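Local coordinates for protein pyocin S5 (PDB 6THK) that probably kills bacterial cells as a channel-forming bacteriocin, depolarising their cytoplasmic membrane by means of a C-terminal pore-forming domain, at residues V105-K108 against M109-D112; Q259-N262 against N263-K267; Y423-F426 against K427-T430. The protein carries 1 engineered substitution. One frame throughout, in Å; residues are numbered along the deposited sequence.

Contact 1: residues V105-K108 against M109-D112; sequences VLHK and MESD
Lys-108 reaches one turn forward along helix 95-121 to Asp-112, an i to i+4 salt bridge. Its CB sits 3.3 Å from the backbone N of Met-109, a neighbour along the chain. From there CG leaves anti to the backbone N (chi1 173°), and a bend at chi2 of 60° swings the rest of the chain along the helix. CD only skirts the carboxylate. CE comes in closer, 3.4 Å from OD1 of Asp-112, and the ammonium NZ ends 3.1 Å from that same OD1, on its syn lone pair, the one facing OD2.

One residue before Asp-112, the hydroxyl OG of Ser-111 lies 2.8 Å from the carbonyl O of Lys-108. The same OG of Ser-111 is 3.0 Å from the carbonyl O of His-107; its single proton could serve either. On the inner face Met-109 turns its SD onto CG1 of Val-105, 3.9 Å away, and both side chains pack against helices 42-87 and 157-212. Glu-110 stretches out past Leu-106 and His-107, and its OE1 pairs with Arg-185 of helix 157-212.

This stretch is thus an amphipathic helix within a helical bundle: apolar groups face its neighbours, while the exposed lysine is paired within its own helix. The two carboxylates do different work, that of Asp-112 linking successive turns and that of Glu-110 tying two helices together.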
ATOM      1  N   VAL A 105      16.211 -25.028  44.431  1.00 58.99           N
ATOM      2  CA  VAL A 105      16.020 -25.996  45.504  1.00 58.76           C
ATOM      3  C   VAL A 105      16.330 -27.409  44.985  1.00 62.50           C
ATOM      4  O   VAL A 105      17.075 -28.143  45.645  1.00 62.73           O
ATOM      5  CB  VAL A 105      14.601 -25.851  46.114  1.00 62.56           C
ATOM      6  CG1 VAL A 105      14.208 -27.064  46.948  1.00 62.32           C
ATOM      7  CG2 VAL A 105      14.503 -24.570  46.937  1.00 62.43           C
ATOM      8  N   LEU A 106      15.807 -27.753  43.783  1.00 57.66           N
ATOM      9  CA  LEU A 106      16.016 -29.036  43.114  1.00 57.56           C
ATOM     10  C   LEU A 106      17.469 -29.274  42.790  1.00 64.91           C
ATOM     11  O   LEU A 106      17.926 -30.407  42.932  1.00 65.49           O
ATOM     12  CB  LEU A 106      15.161 -29.161  41.842  1.00 57.31           C
ATOM     13  CG  LEU A 106      15.081 -30.532  41.153  1.00 61.72           C
ATOM     14  CD1 LEU A 106      14.703 -31.636  42.123  1.00 61.77           C
ATOM     15  CD2 LEU A 106      14.086 -30.505  40.013  1.00 64.14           C
ATOM     16  N   HIS A 107      18.204 -28.226  42.366  1.00 63.32           N
ATOM     17  CA  HIS A 107      19.618 -28.371  42.033  1.00 64.02           C
ATOM     18  C   HIS A 107      20.462 -28.718  43.262  1.00 65.53           C
ATOM     19  O   HIS A 107      21.390 -29.532  43.166  1.00 63.49           O
ATOM     20  CB  HIS A 107      20.158 -27.146  41.287  1.00 66.15           C
ATOM     21  CG  HIS A 107      21.287 -27.484  40.358  1.00 71.02           C
ATOM     22  ND1 HIS A 107      21.116 -28.388  39.311  1.00 73.66           N
ATOM     23  CD2 HIS A 107      22.572 -27.056  40.357  1.00 73.46           C
ATOM     24  CE1 HIS A 107      22.296 -28.476  38.716  1.00 73.28           C
ATOM     25  NE2 HIS A 107      23.199 -27.684  39.303  1.00 73.52           N
ATOM     26  N   LYS A 108      20.094 -28.145  44.426  1.00 62.21           N
ATOM     27  CA  LYS A 108      20.746 -28.402  45.717  1.00 62.19           C
ATOM     28  C   LYS A 108      20.431 -29.832  46.196  1.00 65.84           C
ATOM     29  O   LYS A 108      21.324 -30.514  46.699  1.00 66.17           O
ATOM     30  CB  LYS A 108      20.342 -27.334  46.766  1.00 64.61           C
ATOM     31  CG  LYS A 108      20.819 -27.573  48.210  1.00 81.83           C
ATOM     32  CD  LYS A 108      22.342 -27.657  48.362  1.00 93.64           C
ATOM     33  CE  LYS A 108      22.749 -28.129  49.735  1.00105.10           C
ATOM     34  NZ  LYS A 108      24.198 -28.460  49.793  1.00115.65           N
ATOM     35  N   MET A 109      19.171 -30.275  46.017  1.00 61.14           N
ATOM     36  CA  MET A 109      18.689 -31.609  46.377  1.00 60.46           C
ATOM     37  C   MET A 109      19.347 -32.688  45.540  1.00 65.16           C
ATOM     38  O   MET A 109      19.672 -33.741  46.086  1.00 66.09           O
ATOM     39  CB  MET A 109      17.181 -31.692  46.199  1.00 62.79           C
ATOM     40  CG  MET A 109      16.425 -31.298  47.433  1.00 66.65           C
ATOM     41  SD  MET A 109      14.710 -30.881  47.079  1.00 71.27           S
ATOM     42  CE  MET A 109      14.094 -32.417  46.557  1.00 67.66           C
ATOM     43  N   GLU A 110      19.522 -32.442  44.228  1.00 60.88           N
ATOM     44  CA  GLU A 110      20.169 -33.355  43.283  1.00 60.43           C
ATOM     45  C   GLU A 110      21.666 -33.543  43.613  1.00 64.82           C
ATOM     46  O   GLU A 110      22.202 -34.626  43.375  1.00 65.01           O
ATOM     47  CB  GLU A 110      20.053 -32.826  41.838  1.00 61.66           C
ATOM     48  CG  GLU A 110      18.743 -33.102  41.122  1.00 73.77           C
ATOM     49  CD  GLU A 110      18.591 -32.431  39.768  1.00102.22           C
ATOM     50  OE1 GLU A 110      17.671 -32.825  39.020  1.00105.15           O
ATOM     51  OE2 GLU A 110      19.363 -31.496  39.456  1.00 97.77           O
ATOM     52  N   SER A 111      22.350 -32.470  44.083  1.00 61.35           N
ATOM     53  CA  SER A 111      23.775 -32.526  44.410  1.00 62.11           C
ATOM     54  C   SER A 111      24.026 -33.294  45.698  1.00 66.20           C
ATOM     55  O   SER A 111      24.991 -34.059  45.760  1.00 66.33           O
ATOM     56  CB  SER A 111      24.416 -31.143  44.426  1.00 67.41           C
ATOM     57  OG  SER A 111      23.575 -30.204  45.071  1.00 84.81           O
ATOM     58  N   ASP A 112      23.115 -33.142  46.694  1.00 61.64           N
ATOM     59  CA  ASP A 112      23.124 -33.873  47.960  1.00 61.10           C
ATOM     60  C   ASP A 112      22.822 -35.330  47.657  1.00 64.02           C
ATOM     61  O   ASP A 112      23.501 -36.204  48.209  1.00 64.25           O
ATOM     62  CB  ASP A 112      22.074 -33.326  48.942  1.00 63.33           C
ATOM     63  CG  ASP A 112      22.333 -31.915  49.433  1.00 77.09           C
ATOM     64  OD1 ASP A 112      23.440 -31.389  49.176  1.00 78.07           O
ATOM     65  OD2 ASP A 112      21.426 -31.332  50.063  1.00 84.61           O
TER

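Contact 2: residues Q259-N262 against N263-K267; sequences QTTN and NTLIK
Asn-262 meets both Leu-265 and Ile-266, one turn further along helix 237-267, and the side-chain contacts here are van der Waals in kind. Its CG stands anti to the backbone N (chi1 -158°), which carries the amide along the flank of the next turn. OD1 touches the methyl CD2 of Leu-265 at 3.6 Å, the two side chains crossing at about a right angle. The other end of the amide, ND2, lies 3.9 Å from CD1 of Ile-266. Ile-266 also lays its CG1 against the backbone, 3.3 Å from the carbonyl O of Asn-262, while CD1 of Leu-265 rests 3.4 Å from the carbonyl O of Thr-261.

This is one arm of a helical hairpin, in a region predicted to form a coiled coil: helix 237-267 ends here and the chain turns back into helix 272-338. Gln-259 and Ile-266 both pack on that second helix, Gln-259 on Leu-285 and Ile-289, Ile-266 on Lys-275 and Ala-278. Asn-262 adds a polar tie, since its ND2 is hydrogen-bonded to the carbonyl O of Ala-278; that bond helps to fix which way round the buried amide lies.

Among the backbone hydrogen bonds, Leu-265 N to Thr-261 O is fairly straight, with an N-H...O angle of 157°. Ile-266 N to Asn-262 O is more bent, at 141°. Asn-263 N is shared, bonded to Gln-259 O at 3.1 Å and weakly to Thr-260 O. Thr-261 O in turn accepts a second, weak bond from Thr-264 N. The hydroxyls of Thr-260 and Thr-261 bond back to the carbonyl O of Gln-257, on the preceding turn of the same helix.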
ATOM      1  N   GLN A 259       8.765 -14.708   3.783  1.00 57.49           N
ATOM      2  CA  GLN A 259       7.908 -15.883   3.870  1.00 57.69           C
ATOM      3  C   GLN A 259       8.711 -17.172   3.662  1.00 62.03           C
ATOM      4  O   GLN A 259       8.475 -18.132   4.389  1.00 61.28           O
ATOM      5  CB  GLN A 259       6.737 -15.781   2.888  1.00 59.13           C
ATOM      6  CG  GLN A 259       5.645 -16.808   3.149  1.00 74.94           C
ATOM      7  CD  GLN A 259       4.262 -16.213   3.129  1.00 87.18           C
ATOM      8  OE1 GLN A 259       3.807 -15.684   2.103  1.00 78.43           O
ATOM      9  NE2 GLN A 259       3.546 -16.357   4.251  1.00 71.27           N
ATOM     10  N   THR A 260       9.672 -17.182   2.707  1.00 59.58           N
ATOM     11  CA  THR A 260      10.527 -18.354   2.456  1.00 59.69           C
ATOM     12  C   THR A 260      11.377 -18.596   3.680  1.00 63.62           C
ATOM     13  O   THR A 260      11.450 -19.736   4.135  1.00 65.84           O
ATOM     14  CB  THR A 260      11.400 -18.203   1.198  1.00 69.19           C
ATOM     15  OG1 THR A 260      12.285 -17.100   1.369  1.00 73.57           O
ATOM     16  CG2 THR A 260      10.578 -18.047  -0.079  1.00 66.02           C
ATOM     17  N   THR A 261      11.968 -17.514   4.247  1.00 57.69           N
ATOM     18  CA  THR A 261      12.777 -17.558   5.469  1.00 56.90           C
ATOM     19  C   THR A 261      11.953 -18.104   6.632  1.00 59.41           C
ATOM     20  O   THR A 261      12.428 -19.001   7.324  1.00 60.10           O
ATOM     21  CB  THR A 261      13.393 -16.179   5.780  1.00 60.54           C
ATOM     22  OG1 THR A 261      14.213 -15.787   4.692  1.00 59.67           O
ATOM     23  CG2 THR A 261      14.264 -16.196   7.006  1.00 58.92           C
ATOM     24  N   ASN A 262      10.720 -17.599   6.818  1.00 54.17           N
ATOM     25  CA  ASN A 262       9.822 -18.005   7.905  1.00 54.54           C
ATOM     26  C   ASN A 262       9.354 -19.465   7.835  1.00 61.27           C
ATOM     27  O   ASN A 262       9.013 -20.042   8.872  1.00 60.65           O
ATOM     28  CB  ASN A 262       8.627 -17.069   8.000  1.00 51.94           C
ATOM     29  CG  ASN A 262       7.963 -17.068   9.352  1.00 62.57           C
ATOM     30  OD1 ASN A 262       8.510 -16.585  10.345  1.00 58.74           O
ATOM     31  ND2 ASN A 262       6.746 -17.571   9.409  1.00 49.74           N
ATOM     32  N   ASN A 263       9.310 -20.051   6.620  1.00 59.41           N
ATOM     33  CA  ASN A 263       8.929 -21.453   6.410  1.00 59.34           C
ATOM     34  C   ASN A 263       9.997 -22.386   6.994  1.00 63.06           C
ATOM     35  O   ASN A 263       9.645 -23.425   7.565  1.00 63.11           O
ATOM     36  CB  ASN A 263       8.665 -21.743   4.930  1.00 58.64           C
ATOM     37  CG  ASN A 263       7.378 -21.143   4.423  1.00 79.39           C
ATOM     38  OD1 ASN A 263       6.407 -20.928   5.168  1.00 68.76           O
ATOM     39  ND2 ASN A 263       7.340 -20.866   3.128  1.00 76.61           N
ATOM     40  N   THR A 264      11.291 -21.977   6.896  1.00 58.56           N
ATOM     41  CA  THR A 264      12.450 -22.671   7.475  1.00 58.55           C
ATOM     42  C   THR A 264      12.347 -22.590   9.021  1.00 62.89           C
ATOM     43  O   THR A 264      12.555 -23.600   9.704  1.00 62.81           O
ATOM     44  CB  THR A 264      13.765 -22.067   6.937  1.00 68.17           C
ATOM     45  OG1 THR A 264      13.717 -22.022   5.511  1.00 67.41           O
ATOM     46  CG2 THR A 264      15.006 -22.844   7.386  1.00 69.85           C
ATOM     47  N   LEU A 265      11.981 -21.393   9.548  1.00 58.89           N
ATOM     48  CA  LEU A 265      11.782 -21.097  10.975  1.00 59.12           C
ATOM     49  C   LEU A 265      10.717 -22.005  11.598  1.00 64.86           C
ATOM     50  O   LEU A 265      10.873 -22.415  12.751  1.00 65.26           O
ATOM     51  CB  LEU A 265      11.394 -19.614  11.166  1.00 59.26           C
ATOM     52  CG  LEU A 265      12.486 -18.563  11.457  1.00 63.91           C
ATOM     53  CD1 LEU A 265      13.630 -18.610  10.455  1.00 64.96           C
ATOM     54  CD2 LEU A 265      11.901 -17.180  11.406  1.00 64.81           C
ATOM     55  N   ILE A 266       9.644 -22.322  10.837  1.00 62.65           N
ATOM     56  CA  ILE A 266       8.551 -23.216  11.255  1.00 63.16           C
ATOM     57  C   ILE A 266       9.100 -24.658  11.298  1.00 70.33           C
ATOM     58  O   ILE A 266       8.930 -25.344  12.308  1.00 70.51           O
ATOM     59  CB  ILE A 266       7.300 -23.091  10.318  1.00 65.99           C
ATOM     60  CG1 ILE A 266       6.623 -21.706  10.449  1.00 66.62           C
ATOM     61  CG2 ILE A 266       6.278 -24.213  10.583  1.00 65.50           C
ATOM     62  CD1 ILE A 266       5.638 -21.296   9.303  1.00 69.28           C
ATOM     63  N   LYS A 267       9.771 -25.092  10.203  1.00 68.50           N
ATOM     64  CA  LYS A 267      10.359 -26.424  10.019  1.00 68.61           C
ATOM     65  C   LYS A 267      11.440 -26.772  11.054  1.00 73.94           C
ATOM     66  O   LYS A 267      11.379 -27.847  11.650  1.00 74.45           O
ATOM     67  CB  LYS A 267      10.904 -26.575   8.589  1.00 70.78           C
TER

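Contact 3: residues Y423-F426 against K427-T430; sequences YQEF and KIST
With chi1 at -67° the hydroxyl of Thr-430 lies anti to its carbonyl carbon, turned back toward the preceding turn, where OG1 donates to the carbonyl O of Phe-426 at 3.0 Å, approaching from above the carbonyl plane and not on a lone pair. The phenylalanine ring starts out anti to its own N (chi1 -164°), which brings it alongside that hydroxyl, CE1 of Phe-426 lying 3.5 Å from OG1 of Thr-430. The Phe-426 carbonyl also takes a weak bond from Thr-430 N, so one residue grips it twice.

Across the helix, CD1 of Ile-428 is the meeting point of two polar chains. It lies 3.8 Å from CG of Gln-424 and 3.5 Å from OE1 of Glu-425, while CG1 of Ile-428 sits 3.2 Å from the carbonyl O of Gln-424. Gln-424 and Lys-427 run alongside each other, with OE1 of the glutamine 3.8 Å from CE of the lysine.

Helix 419-431 belongs to the all-helical colicin pore-forming domain. The buried ring of Phe-426 faces inward, edge-to-face with Trp-435 and Phe-438, meeting the ring of Phe-391 at about 50°, and touching Val-475 and Val-478 of helix 468-481. Lys-427 and Thr-430 lean on helix 381-392, and Tyr-423 bonds through its hydroxyl to Thr-461 of helix 451-464.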
ATOM      1  N   TYR A 423     -27.916  31.672 -43.752  1.00 41.66           N
ATOM      2  CA  TYR A 423     -27.706  31.736 -45.185  1.00 42.28           C
ATOM      3  C   TYR A 423     -28.936  32.188 -45.945  1.00 44.35           C
ATOM      4  O   TYR A 423     -28.832  32.883 -46.943  1.00 44.25           O
ATOM      5  CB  TYR A 423     -27.141  30.422 -45.696  1.00 45.08           C
ATOM      6  CG  TYR A 423     -25.781  30.184 -45.117  1.00 50.43           C
ATOM      7  CD1 TYR A 423     -24.852  31.207 -45.069  1.00 52.55           C
ATOM      8  CD2 TYR A 423     -25.436  28.962 -44.579  1.00 53.15           C
ATOM      9  CE1 TYR A 423     -23.607  31.012 -44.524  1.00 54.17           C
ATOM     10  CE2 TYR A 423     -24.193  28.758 -44.026  1.00 54.53           C
ATOM     11  CZ  TYR A 423     -23.282  29.785 -44.009  1.00 65.00           C
ATOM     12  OH  TYR A 423     -22.043  29.578 -43.468  1.00 71.34           O
ATOM     13  N   GLN A 424     -30.100  31.763 -45.486  1.00 40.16           N
ATOM     14  CA  GLN A 424     -31.325  32.168 -46.125  1.00 40.34           C
ATOM     15  C   GLN A 424     -31.481  33.674 -46.020  1.00 42.86           C
ATOM     16  O   GLN A 424     -31.819  34.331 -46.982  1.00 41.49           O
ATOM     17  CB  GLN A 424     -32.505  31.489 -45.456  1.00 42.38           C
ATOM     18  CG  GLN A 424     -33.825  32.170 -45.728  1.00 63.04           C
ATOM     19  CD  GLN A 424     -34.727  31.320 -46.581  1.00 85.51           C
ATOM     20  OE1 GLN A 424     -34.278  30.383 -47.231  1.00 79.60           O
ATOM     21  NE2 GLN A 424     -36.006  31.639 -46.581  1.00 84.76           N
ATOM     22  N   GLU A 425     -31.212  34.228 -44.848  1.00 41.03           N
ATOM     23  CA  GLU A 425     -31.309  35.673 -44.692  1.00 42.41           C
ATOM     24  C   GLU A 425     -30.245  36.394 -45.543  1.00 47.04           C
ATOM     25  O   GLU A 425     -30.481  37.482 -46.038  1.00 46.21           O
ATOM     26  CB  GLU A 425     -31.475  36.138 -43.226  1.00 43.73           C
ATOM     27  CG  GLU A 425     -31.960  37.606 -43.093  1.00 57.94           C
ATOM     28  CD  GLU A 425     -33.435  37.831 -43.437  1.00 66.69           C
ATOM     29  OE1 GLU A 425     -34.129  36.801 -43.534  1.00 64.71           O
ATOM     30  OE2 GLU A 425     -33.898  39.003 -43.616  1.00 67.32           O
ATOM     31  N   PHE A 426     -29.062  35.804 -45.672  1.00 45.16           N
ATOM     32  CA  PHE A 426     -28.032  36.378 -46.526  1.00 45.04           C
ATOM     33  C   PHE A 426     -28.501  36.387 -47.979  1.00 45.50           C
ATOM     34  O   PHE A 426     -28.333  37.373 -48.685  1.00 43.11           O
ATOM     35  CB  PHE A 426     -26.733  35.590 -46.413  1.00 48.26           C
ATOM     36  CG  PHE A 426     -25.539  36.320 -46.940  1.00 52.76           C
ATOM     37  CD1 PHE A 426     -25.435  36.614 -48.281  1.00 57.58           C
ATOM     38  CD2 PHE A 426     -24.525  36.720 -46.098  1.00 57.46           C
ATOM     39  CE1 PHE A 426     -24.336  37.279 -48.781  1.00 59.10           C
ATOM     40  CE2 PHE A 426     -23.429  37.399 -46.585  1.00 60.82           C
ATOM     41  CZ  PHE A 426     -23.334  37.679 -47.931  1.00 58.84           C
ATOM     42  N   LYS A 427     -29.113  35.283 -48.400  1.00 41.97           N
ATOM     43  CA  LYS A 427     -29.633  35.125 -49.753  1.00 41.05           C
ATOM     44  C   LYS A 427     -30.750  36.115 -50.057  1.00 44.93           C
ATOM     45  O   LYS A 427     -30.760  36.734 -51.106  1.00 43.82           O
ATOM     46  CB  LYS A 427     -30.119  33.696 -49.965  1.00 43.06           C
ATOM     47  CG  LYS A 427     -31.285  33.568 -50.924  1.00 62.20           C
ATOM     48  CD  LYS A 427     -31.699  32.115 -51.111  1.00 70.39           C
ATOM     49  CE  LYS A 427     -33.100  31.855 -50.581  1.00 73.64           C
ATOM     50  NZ  LYS A 427     -33.941  33.080 -50.552  1.00 70.99           N
ATOM     51  N   ILE A 428     -31.660  36.315 -49.106  1.00 41.97           N
ATOM     52  CA  ILE A 428     -32.761  37.263 -49.271  1.00 40.75           C
ATOM     53  C   ILE A 428     -32.200  38.668 -49.409  1.00 44.61           C
ATOM     54  O   ILE A 428     -32.636  39.446 -50.238  1.00 44.82           O
ATOM     55  CB  ILE A 428     -33.724  37.233 -48.075  1.00 43.47           C
ATOM     56  CG1 ILE A 428     -34.446  35.896 -47.987  1.00 42.60           C
ATOM     57  CG2 ILE A 428     -34.741  38.354 -48.176  1.00 44.73           C
ATOM     58  CD1 ILE A 428     -35.110  35.671 -46.652  1.00 38.29           C
ATOM     59  N   SER A 429     -31.195  38.958 -48.592  1.00 42.43           N
ATOM     60  CA  SER A 429     -30.468  40.211 -48.571  1.00 42.33           C
ATOM     61  C   SER A 429     -29.642  40.472 -49.826  1.00 47.23           C
ATOM     62  O   SER A 429     -29.225  41.582 -50.038  1.00 46.04           O
ATOM     63  CB  SER A 429     -29.572  40.282 -47.343  1.00 45.21           C
ATOM     64  OG  SER A 429     -30.285  40.786 -46.238  1.00 56.95           O
ATOM     65  N   THR A 430     -29.276  39.429 -50.562  1.00 44.93           N
ATOM     66  CA  THR A 430     -28.533  39.580 -51.798  1.00 44.48           C
ATOM     67  C   THR A 430     -29.506  39.891 -52.939  1.00 52.17           C
ATOM     68  O   THR A 430     -29.285  40.789 -53.739  1.00 52.03           O
ATOM     69  CB  THR A 430     -27.760  38.300 -52.128  1.00 49.60           C
ATOM     70  OG1 THR A 430     -26.736  38.101 -51.155  1.00 49.38           O
ATOM     71  CG2 THR A 430     -27.124  38.401 -53.488  1.00 51.69           C
TER

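All three contacts join successive turns of a single helix, but they are strung out along a very elongated molecule. Contacts 1 and 2 are about 40 Å apart between centres. Contact 3 is about 89 Å from contact 2 and 124 Å from contact 1, measured the same way, and contacts 1 and 3 lie on opposite sides of the chain's centre. Contact 3 lies in the colicin pore-forming domain. No contact supplies a zinc ligand. A zinc ion, probably that of Glu-221 and Glu-288, is about 12 Å from the side chain of Gln-259 in contact 2; another, probably that bound by Asp-383, is about 11 Å from the side chain of Thr-430 in contact 3.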